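Local coordinates for putative uncharacterized protein (Wolbachia pipientis, PDB 3F4S), which is a DsbA-type thiol-disulfide oxidoreductase of the thioredoxin fold, and probably introduces disulfide bonds into exported substrate proteins, at residues 55-58 with 59-63; 103-106 with 107-111; 67-71 with 72-76. The protein carries 1 engineered substitution. All coordinates share one frame; numbering follows the deposited sequence. Where two conformers were deposited one is given.

Contact 1. Residues 55-58 with 59-63; sequences SLFH and RNVFP
Phe57, Val61 and Phe62 supply the apolar part of this local contact, a worked case of how a chain passes from one helix to the next round a shared carbonyl. The Phe57 ring meets Val61 along one side, where the two side chains cross at about a right angle and CE1 of Phe57 lies 3.6 Å from CG1 of Val61. Its other side serves Phe62, whose CD1 comes within 3.8 Å of CE2 of Phe57. With CG anti to the backbone N (chi1 -162°), Phe62 extends alongside His58, pointing the same way; the two ring centroids are 5.2 Å apart and the planes 32° from parallel.

The backbone bonds accompany the change of direction. Phe57 O takes N-H groups from both Val61 and Phe62, each 2.9 Å away and approaching from opposite faces of the carbonyl plane, so one oxygen takes both an i+4 and an i+5 N-H at the junction of helices 52-60 and 62-70. This is the interrupted helix that carries the CxxC motif at its start, as in the thioredoxin fold; here Cys51 and Cys54 form a disulfide. Pro63, which has no N-H to offer, sets its CD 3.2 Å from His58 O.

Among the polar side chains, exposed Arg59 reaches back to buried Ser55. In the modelled conformers of both residues, NH1 of Arg59 donates to OG of Ser55 at 3.0 Å, with OG lying 19° out of the guanidinium plane, while CD2 of Leu56 lies over one guanidinium face; OG of Ser55 also bonds Phe112 O. His58 stacks on the Phe112 ring and its NE2 is hydrogen-bonded to Glu45, which fixes the imidazole's rotation.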
ATOM      1  N   SER A  55      -8.310   7.161   0.849  0.70 16.86           N
ATOM      2  CA  SER A  55      -8.996   7.122  -0.435  0.70 16.79           C
ATOM      3  C   SER A  55      -8.748   8.400  -1.234  0.70 17.81           C
ATOM      4  O   SER A  55      -8.390   8.346  -2.413  0.70 17.80           O
ATOM      5  CB  SER A  55     -10.494   6.906  -0.227  0.70 17.99           C
ATOM      6  OG  SER A  55     -11.193   7.057  -1.444  0.70 17.22           O
ATOM      7  N   LEU A  56      -8.932   9.551  -0.589  1.00 17.44           N
ATOM      8  CA  LEU A  56      -8.763  10.830  -1.275  1.00 18.54           C
ATOM      9  C   LEU A  56      -7.333  10.972  -1.782  1.00 19.00           C
ATOM     10  O   LEU A  56      -7.108  11.422  -2.904  1.00 19.85           O
ATOM     11  CB  LEU A  56      -9.118  12.011  -0.366  1.00 19.99           C
ATOM     12  CG  LEU A  56     -10.584  12.105   0.069  1.00 23.17           C
ATOM     13  CD1 LEU A  56     -10.748  13.205   1.102  1.00 25.06           C
ATOM     14  CD2 LEU A  56     -11.492  12.345  -1.125  1.00 27.47           C
ATOM     15  N   PHE A  57      -6.370  10.591  -0.951  1.00 19.02           N
ATOM     16  CA  PHE A  57      -4.971  10.611  -1.369  1.00 18.33           C
ATOM     17  C   PHE A  57      -4.769   9.749  -2.619  1.00 18.07           C
ATOM     18  O   PHE A  57      -4.121  10.165  -3.576  1.00 19.54           O
ATOM     19  CB  PHE A  57      -4.050  10.138  -0.246  1.00 17.56           C
ATOM     20  CG  PHE A  57      -2.634   9.912  -0.690  1.00 20.23           C
ATOM     21  CD1 PHE A  57      -1.772  10.983  -0.872  1.00 22.69           C
ATOM     22  CD2 PHE A  57      -2.169   8.629  -0.949  1.00 21.79           C
ATOM     23  CE1 PHE A  57      -0.466  10.782  -1.289  1.00 23.14           C
ATOM     24  CE2 PHE A  57      -0.862   8.419  -1.368  1.00 22.58           C
ATOM     25  CZ  PHE A  57      -0.010   9.500  -1.539  1.00 22.69           C
ATOM     26  N   HIS A  58      -5.333   8.547  -2.610  1.00 18.01           N
ATOM     27  CA  HIS A  58      -5.199   7.652  -3.756  1.00 17.21           C
ATOM     28  C   HIS A  58      -5.917   8.116  -5.018  1.00 18.38           C
ATOM     29  O   HIS A  58      -5.506   7.790  -6.130  1.00 19.85           O
ATOM     30  CB  HIS A  58      -5.566   6.223  -3.367  1.00 17.27           C
ATOM     31  CG  HIS A  58      -4.453   5.544  -2.647  1.00 17.91           C
ATOM     32  ND1 HIS A  58      -3.456   4.863  -3.309  1.00 20.18           N
ATOM     33  CD2 HIS A  58      -4.106   5.552  -1.340  1.00 19.01           C
ATOM     34  CE1 HIS A  58      -2.568   4.431  -2.430  1.00 19.54           C
ATOM     35  NE2 HIS A  58      -2.940   4.837  -1.228  1.00 18.78           N
ATOM     36  N   ARG A  59      -6.974   8.895  -4.831  0.50 19.04           N
ATOM     37  CA  ARG A  59      -7.764   9.409  -5.939  0.50 21.84           C
ATOM     38  C   ARG A  59      -7.104  10.629  -6.572  0.50 22.25           C
ATOM     39  O   ARG A  59      -7.079  10.771  -7.795  0.50 23.36           O
ATOM     40  CB  ARG A  59      -9.165   9.781  -5.439  0.50 23.24           C
ATOM     41  CG  ARG A  59     -10.205   9.985  -6.526  0.50 27.44           C
ATOM     42  CD  ARG A  59     -11.554  10.333  -5.905  0.50 29.18           C
ATOM     43  NE  ARG A  59     -11.868   9.462  -4.775  0.50 29.28           N
ATOM     44  CZ  ARG A  59     -12.917   9.610  -3.971  0.50 26.71           C
ATOM     45  NH1 ARG A  59     -13.109   8.760  -2.972  0.50 22.90           N
ATOM     46  NH2 ARG A  59     -13.774  10.605  -4.157  0.50 26.75           N
ATOM     47  N   ASN A  60      -6.557  11.506  -5.736  1.00 22.55           N
ATOM     48  CA  ASN A  60      -6.126  12.823  -6.201  1.00 24.25           C
ATOM     49  C   ASN A  60      -4.640  13.133  -6.205  1.00 23.30           C
ATOM     50  O   ASN A  60      -4.212  14.089  -6.852  1.00 25.00           O
ATOM     51  CB  ASN A  60      -6.867  13.896  -5.424  1.00 26.30           C
ATOM     52  CG  ASN A  60      -8.364  13.810  -5.632  1.00 29.31           C
ATOM     53  OD1 ASN A  60      -8.831  13.568  -6.748  1.00 33.36           O
ATOM     54  ND2 ASN A  60      -9.120  13.984  -4.567  1.00 29.23           N
ATOM     55  N   VAL A  61      -3.859  12.340  -5.486  1.00 20.56           N
ATOM     56  CA  VAL A  61      -2.435  12.602  -5.389  1.00 18.86           C
ATOM     57  C   VAL A  61      -1.609  11.452  -5.935  1.00 20.25           C
ATOM     58  O   VAL A  61      -0.679  11.661  -6.713  1.00 21.41           O
ATOM     59  CB  VAL A  61      -2.000  12.882  -3.934  1.00 19.34           C
ATOM     60  CG1 VAL A  61      -0.517  13.232  -3.893  1.00 20.61           C
ATOM     61  CG2 VAL A  61      -2.831  14.013  -3.337  1.00 21.76           C
ATOM     62  N   PHE A  62      -1.943  10.232  -5.530  1.00 18.88           N
ATOM     63  CA  PHE A  62      -1.133   9.094  -5.942  1.00 19.51           C
ATOM     64  C   PHE A  62      -0.949   8.891  -7.450  1.00 20.10           C
ATOM     65  O   PHE A  62       0.144   8.525  -7.882  1.00 21.54           O
ATOM     66  CB  PHE A  62      -1.578   7.788  -5.279  1.00 20.28           C
ATOM     67  CG  PHE A  62      -0.524   6.727  -5.338  1.00 21.69           C
ATOM     68  CD1 PHE A  62       0.527   6.738  -4.435  1.00 24.27           C
ATOM     69  CD2 PHE A  62      -0.553   5.752  -6.319  1.00 22.73           C
ATOM     70  CE1 PHE A  62       1.523   5.786  -4.489  1.00 23.69           C
ATOM     71  CE2 PHE A  62       0.450   4.792  -6.393  1.00 23.60           C
ATOM     72  CZ  PHE A  62       1.487   4.804  -5.469  1.00 23.72           C
ATOM     73  N   PRO A  63      -2.006   9.109  -8.255  1.00 20.70           N
ATOM     74  CA  PRO A  63      -1.810   8.892  -9.694  1.00 22.85           C
ATOM     75  C   PRO A  63      -0.641   9.714 -10.250  1.00 23.73           C
ATOM     76  O   PRO A  63       0.103   9.219 -11.103  1.00 25.21           O
ATOM     77  CB  PRO A  63      -3.143   9.338 -10.301  1.00 22.64           C
ATOM     78  CG  PRO A  63      -4.147   9.100  -9.187  1.00 21.98           C
ATOM     79  CD  PRO A  63      -3.409   9.426  -7.921  1.00 19.14           C
TER

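Contact 2. Residues 103-106 with 107-111; sequences DYFN and FNKAV
Tyr104 and Asn108, one helical turn apart, meet with an amide set upright over an aromatic face. The ND2 of Asn108 stands above the tyrosine ring, 3.3 Å from CE2, and the amide plane is turned 85° from the ring. Tyr104 reaches this place because its CG is anti to the backbone N (chi1 -175°), which sends the ring outward, leaning enough toward the next turn for its face to receive ND2 of Asn108. The Asn108 side chain also touches Phe79 and His81 of strand 75-81, so the pair faces the sheet.

Phe105 and Lys109 cross obliquely on another side of the helix, CE2 of the ring lying 4.1 Å from CD of the lysine. Asn106 runs side by side with the same lysine, its OD1 only 3.1 Å from CE. Two bends near the end of the Lys109 chain, at chi3 and chi4, bring NZ back to a water that it bonds at 3.0 Å; this water donates to Asn106 O at 2.8 Å and thus ties the ammonium to the backbone. Asn106 O also accepts from Ala110 N.

Phe107 is directed to a third side, where its ring stacks on Tyr98 and touches Ile132 of helix 127-135. The bond from Asn108 N to Tyr104 O, 3.1 Å long, is almost straight at 174°. Such i to i+4 pairing is that of a regular alpha helix, here helix 101-113, a member of the helical insertion characteristic of DsbA proteins, packed on one side toward the sheet.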
ATOM      1  N   ASP A 103      -2.363  -5.812 -11.618  1.00 27.43           N
ATOM      2  CA  ASP A 103      -3.696  -6.264 -11.207  1.00 26.88           C
ATOM      3  C   ASP A 103      -3.928  -6.020  -9.713  1.00 25.51           C
ATOM      4  O   ASP A 103      -5.015  -5.611  -9.295  1.00 25.70           O
ATOM      5  CB  ASP A 103      -3.896  -7.750 -11.516  1.00 28.56           C
ATOM      6  CG  ASP A 103      -3.963  -8.042 -13.005  1.00 32.68           C
ATOM      7  OD1 ASP A 103      -4.082  -7.094 -13.806  1.00 34.21           O
ATOM      8  OD2 ASP A 103      -3.904  -9.231 -13.374  1.00 36.81           O
ATOM      9  N   TYR A 104      -2.904  -6.292  -8.913  1.00 25.95           N
ATOM     10  CA  TYR A 104      -2.965  -6.093  -7.471  1.00 23.81           C
ATOM     11  C   TYR A 104      -3.163  -4.620  -7.123  1.00 22.44           C
ATOM     12  O   TYR A 104      -4.074  -4.253  -6.369  1.00 22.65           O
ATOM     13  CB  TYR A 104      -1.678  -6.601  -6.834  1.00 25.19           C
ATOM     14  CG  TYR A 104      -1.664  -6.559  -5.327  1.00 25.50           C
ATOM     15  CD1 TYR A 104      -2.257  -7.571  -4.588  1.00 28.43           C
ATOM     16  CD2 TYR A 104      -1.044  -5.520  -4.641  1.00 25.54           C
ATOM     17  CE1 TYR A 104      -2.243  -7.555  -3.212  1.00 27.95           C
ATOM     18  CE2 TYR A 104      -1.009  -5.503  -3.252  1.00 27.66           C
ATOM     19  CZ  TYR A 104      -1.620  -6.523  -2.548  1.00 27.44           C
ATOM     20  OH  TYR A 104      -1.617  -6.530  -1.178  1.00 29.65           O
ATOM     21  N   PHE A 105      -2.302  -3.776  -7.679  1.00 23.66           N
ATOM     22  CA  PHE A 105      -2.416  -2.336  -7.499  1.00 21.88           C
ATOM     23  C   PHE A 105      -3.785  -1.828  -7.952  1.00 21.04           C
ATOM     24  O   PHE A 105      -4.411  -1.016  -7.265  1.00 19.46           O
ATOM     25  CB  PHE A 105      -1.302  -1.605  -8.258  1.00 24.52           C
ATOM     26  CG  PHE A 105      -1.472  -0.108  -8.280  1.00 27.07           C
ATOM     27  CD1 PHE A 105      -1.187   0.646  -7.152  1.00 28.17           C
ATOM     28  CD2 PHE A 105      -1.930   0.543  -9.419  1.00 28.90           C
ATOM     29  CE1 PHE A 105      -1.353   2.028  -7.156  1.00 28.42           C
ATOM     30  CE2 PHE A 105      -2.091   1.927  -9.436  1.00 28.76           C
ATOM     31  CZ  PHE A 105      -1.804   2.670  -8.300  1.00 28.05           C
ATOM     32  N   ASN A 106      -4.256  -2.325  -9.098  1.00 20.52           N
ATOM     33  CA  ASN A 106      -5.539  -1.889  -9.649  1.00 21.50           C
ATOM     34  C   ASN A 106      -6.721  -2.317  -8.786  1.00 19.81           C
ATOM     35  O   ASN A 106      -7.730  -1.614  -8.708  1.00 20.72           O
ATOM     36  CB  ASN A 106      -5.719  -2.365 -11.094  1.00 24.60           C
ATOM     37  CG  ASN A 106      -4.997  -1.477 -12.087  1.00 28.54           C
ATOM     38  OD1 ASN A 106      -4.676  -0.330 -11.785  1.00 29.02           O
ATOM     39  ND2 ASN A 106      -4.734  -2.003 -13.279  1.00 31.63           N
ATOM     40  N   PHE A 107      -6.598  -3.467  -8.133  1.00 18.90           N
ATOM     41  CA  PHE A 107      -7.640  -3.883  -7.214  1.00 17.17           C
ATOM     42  C   PHE A 107      -7.720  -2.915  -6.027  1.00 15.81           C
ATOM     43  O   PHE A 107      -8.800  -2.405  -5.692  1.00 14.80           O
ATOM     44  CB  PHE A 107      -7.437  -5.317  -6.707  1.00 17.15           C
ATOM     45  CG  PHE A 107      -8.378  -5.676  -5.591  1.00 16.86           C
ATOM     46  CD1 PHE A 107      -9.666  -6.125  -5.872  1.00 19.11           C
ATOM     47  CD2 PHE A 107      -8.010  -5.485  -4.263  1.00 17.36           C
ATOM     48  CE1 PHE A 107     -10.551  -6.430  -4.849  1.00 19.20           C
ATOM     49  CE2 PHE A 107      -8.889  -5.779  -3.232  1.00 18.57           C
ATOM     50  CZ  PHE A 107     -10.163  -6.252  -3.522  1.00 18.56           C
ATOM     51  N   ASN A 108      -6.587  -2.676  -5.377  1.00 16.72           N
ATOM     52  CA  ASN A 108      -6.576  -1.747  -4.249  1.00 16.48           C
ATOM     53  C   ASN A 108      -7.083  -0.366  -4.653  1.00 18.11           C
ATOM     54  O   ASN A 108      -7.854   0.258  -3.918  1.00 16.77           O
ATOM     55  CB  ASN A 108      -5.195  -1.680  -3.592  1.00 17.89           C
ATOM     56  CG  ASN A 108      -4.826  -2.981  -2.912  1.00 19.03           C
ATOM     57  OD1 ASN A 108      -5.682  -3.652  -2.342  1.00 18.69           O
ATOM     58  ND2 ASN A 108      -3.556  -3.360  -2.995  1.00 21.27           N
ATOM     59  N   LYS A 109      -6.657   0.088  -5.831  1.00 17.43           N
ATOM     60  CA  LYS A 109      -7.107   1.361  -6.396  1.00 17.45           C
ATOM     61  C   LYS A 109      -8.635   1.411  -6.530  1.00 17.66           C
ATOM     62  O   LYS A 109      -9.274   2.416  -6.186  1.00 16.41           O
ATOM     63  CB  LYS A 109      -6.449   1.607  -7.759  1.00 20.10           C
ATOM     64  CG  LYS A 109      -6.880   2.915  -8.408  1.00 22.68           C
ATOM     65  CD  LYS A 109      -5.931   3.305  -9.530  1.00 28.48           C
ATOM     66  CE  LYS A 109      -5.977   2.288 -10.650  1.00 33.42           C
ATOM     67  NZ  LYS A 109      -7.148   2.510 -11.538  1.00 38.97           N
ATOM     68  N   ALA A 110      -9.216   0.324  -7.027  1.00 16.20           N
ATOM     69  CA  ALA A 110     -10.665   0.249  -7.197  1.00 16.31           C
ATOM     70  C   ALA A 110     -11.375   0.317  -5.846  1.00 16.71           C
ATOM     71  O   ALA A 110     -12.399   0.987  -5.712  1.00 16.57           O
ATOM     72  CB  ALA A 110     -11.055  -1.028  -7.925  1.00 17.91           C
ATOM     73  N   VAL A 111     -10.849  -0.386  -4.847  1.00 16.79           N
ATOM     74  CA  VAL A 111     -11.467  -0.332  -3.520  1.00 16.97           C
ATOM     75  C   VAL A 111     -11.420   1.100  -2.964  1.00 15.70           C
ATOM     76  O   VAL A 111     -12.441   1.640  -2.513  1.00 16.17           O
ATOM     77  CB  VAL A 111     -10.842  -1.358  -2.531  1.00 14.21           C
ATOM     78  CG1 VAL A 111     -11.516  -1.260  -1.156  1.00 14.16           C
ATOM     79  CG2 VAL A 111     -10.961  -2.796  -3.100  1.00 15.16           C
TER
HETATM   80  O   HOH W   1      -8.728   0.181 -10.538  1.00 27.95           O

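Contact 3. Residues 67-71 with 72-76; sequences EKYID and TGKML
Lys74 slants past the ring of Tyr69, CD lying 4.0 Å from CD1, and CG of Lys68 sits over one face of that ring, 3.7 Å above the plane. The phenol end is held by Asp207 through a hydrogen bond from helix 199-216, and Lys74 itself makes a cation-pi contact with Tyr210 of that helix. CB of Tyr69 packs against CB of Met75 at 4.0 Å. The bend at chi3 (81°) turns the Met75 methyl back to CG1 of Ile70, so the sulfur-bearing chain packs against both residues.

The helix ends here in a Schellman motif. Gly73, with positive phi, turns the chain back, and its N bonds Ile70 O at 3.2 Å, from above the carbonyl plane. Tyr69 O receives two weak bonds, from Lys74 N and Met75 N. One residue back in the cap, OG1 of Thr72 donates to Lys68 O at 2.6 Å, also from above the plane; it can do so because OG1 sits between the backbone N and the carbonyl carbon (chi1 51°).

Two waters complete the turn: one joins Lys68 O to NZ of Lys74, the other links Ile70 O with Met75 O. The carbonyls that a helix leaves without amide partners at its C-terminal end are therefore satisfied by a hydroxyl, by waters and by turn amides, and the lysine ammonium nearby would probably be favoured by the negative end of the helix dipole.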
ATOM      1  N   GLU A  67       2.823   8.348 -11.959  1.00 28.72           N
ATOM      2  CA  GLU A  67       3.262   8.793 -13.282  1.00 29.55           C
ATOM      3  C   GLU A  67       4.655   9.412 -13.235  1.00 30.03           C
ATOM      4  O   GLU A  67       5.486   9.158 -14.104  1.00 29.57           O
ATOM      5  CB  GLU A  67       2.271   9.794 -13.890  0.50 30.70           C
ATOM      6  CG  GLU A  67       2.699  10.316 -15.260  0.50 32.29           C
ATOM      7  CD  GLU A  67       1.847  11.472 -15.756  0.50 35.78           C
ATOM      8  OE1 GLU A  67       0.950  11.915 -15.014  0.50 36.36           O
ATOM      9  OE2 GLU A  67       2.080  11.942 -16.892  0.50 39.54           O
ATOM     10  N   LYS A  68       4.907  10.221 -12.214  1.00 30.33           N
ATOM     11  CA  LYS A  68       6.165  10.952 -12.108  1.00 31.88           C
ATOM     12  C   LYS A  68       7.350  10.093 -11.653  1.00 30.02           C
ATOM     13  O   LYS A  68       8.477  10.285 -12.122  1.00 31.38           O
ATOM     14  CB  LYS A  68       5.979  12.139 -11.157  1.00 33.36           C
ATOM     15  CG  LYS A  68       7.056  13.205 -11.227  1.00 35.96           C
ATOM     16  CD  LYS A  68       6.693  14.375 -10.320  0.50 36.18           C
ATOM     17  CE  LYS A  68       7.759  15.457 -10.322  0.50 36.55           C
ATOM     18  NZ  LYS A  68       7.788  16.213 -11.602  0.50 38.44           N
ATOM     19  N   TYR A  69       7.103   9.143 -10.756  1.00 27.90           N
ATOM     20  CA  TYR A  69       8.201   8.464 -10.066  1.00 27.32           C
ATOM     21  C   TYR A  69       8.259   6.944 -10.220  1.00 28.97           C
ATOM     22  O   TYR A  69       9.339   6.361 -10.175  1.00 29.77           O
ATOM     23  CB  TYR A  69       8.187   8.811  -8.572  1.00 27.88           C
ATOM     24  CG  TYR A  69       8.394  10.276  -8.299  1.00 30.19           C
ATOM     25  CD1 TYR A  69       9.618  10.884  -8.550  1.00 29.79           C
ATOM     26  CD2 TYR A  69       7.365  11.056  -7.792  1.00 31.85           C
ATOM     27  CE1 TYR A  69       9.811  12.228  -8.294  1.00 31.33           C
ATOM     28  CE2 TYR A  69       7.545  12.396  -7.542  1.00 32.20           C
ATOM     29  CZ  TYR A  69       8.766  12.977  -7.795  1.00 32.39           C
ATOM     30  OH  TYR A  69       8.936  14.314  -7.541  1.00 33.85           O
ATOM     31  N   ILE A  70       7.109   6.302 -10.376  1.00 29.44           N
ATOM     32  CA  ILE A  70       7.074   4.843 -10.427  1.00 30.50           C
ATOM     33  C   ILE A  70       7.176   4.326 -11.865  1.00 33.31           C
ATOM     34  O   ILE A  70       7.984   3.442 -12.175  1.00 34.56           O
ATOM     35  CB  ILE A  70       5.801   4.292  -9.736  1.00 30.97           C
ATOM     36  CG1 ILE A  70       5.711   4.814  -8.297  1.00 28.61           C
ATOM     37  CG2 ILE A  70       5.793   2.770  -9.776  1.00 32.15           C
ATOM     38  CD1 ILE A  70       4.410   4.470  -7.577  1.00 28.33           C
ATOM     39  N   ASP A  71       6.355   4.895 -12.737  1.00 34.04           N
ATOM     40  CA  ASP A  71       6.372   4.552 -14.150  1.00 34.10           C
ATOM     41  C   ASP A  71       7.718   4.919 -14.783  1.00 36.07           C
ATOM     42  O   ASP A  71       8.133   4.332 -15.781  1.00 37.77           O
ATOM     43  CB  ASP A  71       5.247   5.291 -14.876  1.00 33.56           C
ATOM     44  CG  ASP A  71       3.871   4.845 -14.431  1.00 35.32           C
ATOM     45  OD1 ASP A  71       3.772   3.831 -13.708  1.00 35.07           O
ATOM     46  OD2 ASP A  71       2.886   5.512 -14.810  1.00 36.34           O
ATOM     47  N   THR A  72       8.396   5.896 -14.188  1.00 36.88           N
ATOM     48  CA  THR A  72       9.645   6.416 -14.732  1.00 36.60           C
ATOM     49  C   THR A  72      10.879   5.682 -14.210  1.00 36.08           C
ATOM     50  O   THR A  72      12.000   5.968 -14.632  1.00 37.58           O
ATOM     51  CB  THR A  72       9.799   7.900 -14.390  1.00 36.77           C
ATOM     52  OG1 THR A  72       9.592   8.070 -12.982  1.00 36.28           O
ATOM     53  CG2 THR A  72       8.781   8.739 -15.157  1.00 36.52           C
ATOM     54  N   GLY A  73      10.674   4.754 -13.277  1.00 35.08           N
ATOM     55  CA  GLY A  73      11.764   3.964 -12.727  1.00 34.12           C
ATOM     56  C   GLY A  73      12.542   4.642 -11.606  1.00 32.20           C
ATOM     57  O   GLY A  73      13.589   4.154 -11.185  1.00 33.68           O
ATOM     58  N   LYS A  74      12.035   5.763 -11.106  1.00 30.04           N
ATOM     59  CA  LYS A  74      12.749   6.488 -10.061  1.00 29.53           C
ATOM     60  C   LYS A  74      12.515   5.885  -8.685  1.00 29.16           C
ATOM     61  O   LYS A  74      13.361   5.993  -7.804  1.00 28.93           O
ATOM     62  CB  LYS A  74      12.362   7.972 -10.051  1.00 30.54           C
ATOM     63  CG  LYS A  74      12.934   8.765 -11.224  1.00 32.00           C
ATOM     64  CD  LYS A  74      12.530  10.228 -11.142  1.00 34.26           C
ATOM     65  CE  LYS A  74      13.151  11.034 -12.268  1.00 37.19           C
ATOM     66  NZ  LYS A  74      12.915  12.494 -12.090  1.00 38.04           N
ATOM     67  N   MET A  75      11.364   5.248  -8.508  1.00 29.01           N
ATOM     68  CA  MET A  75      10.932   4.833  -7.179  1.00 29.11           C
ATOM     69  C   MET A  75      10.192   3.503  -7.199  1.00 29.73           C
ATOM     70  O   MET A  75       9.318   3.279  -8.042  1.00 29.44           O
ATOM     71  CB  MET A  75      10.034   5.914  -6.566  1.00 27.44           C
ATOM     72  CG  MET A  75       9.600   5.649  -5.126  1.00 27.85           C
ATOM     73  SD  MET A  75       8.715   7.056  -4.420  1.00 27.91           S
ATOM     74  CE  MET A  75       7.075   6.795  -5.099  1.00 26.85           C
ATOM     75  N   LEU A  76      10.559   2.631  -6.262  1.00 28.34           N
ATOM     76  CA  LEU A  76       9.860   1.373  -6.022  1.00 28.39           C
ATOM     77  C   LEU A  76       8.775   1.596  -4.972  1.00 26.63           C
ATOM     78  O   LEU A  76       9.042   2.168  -3.916  1.00 27.29           O
ATOM     79  CB  LEU A  76      10.847   0.314  -5.527  1.00 28.42           C
ATOM     80  CG  LEU A  76      10.274  -1.021  -5.042  1.00 28.71           C
ATOM     81  CD1 LEU A  76       9.520  -1.714  -6.161  1.00 27.88           C
ATOM     82  CD2 LEU A  76      11.379  -1.929  -4.489  1.00 29.66           C
TER
HETATM   83  O   HOH W   2      10.171  12.196 -13.176  1.00 49.95           O
HETATM   84  O   HOH W   3      10.002   2.258 -10.587  1.00 31.23           O

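Overall arrangement
The three contacts come in the order 1, 3, 2 along the chain, all within one thioredoxin-fold chain. Contact 1 bridges helices 52-60 and 62-70, and contact 3 lies where helix 62-70 ends and strand 75-81 begins; their centres are about 16 Å apart. Contact 2 belongs to helix 101-113, its centre about 13 Å from that of contact 1. Contacts 2 and 3 do not touch, their nearest atoms being about 6 Å apart. Phe62, at the start of helix 62-70, touches contact 2 through Phe105 and contact 3 through Ile70, and so stands between the end of the CxxC helix, the insertion helix 101-113 and the helix-to-strand turn.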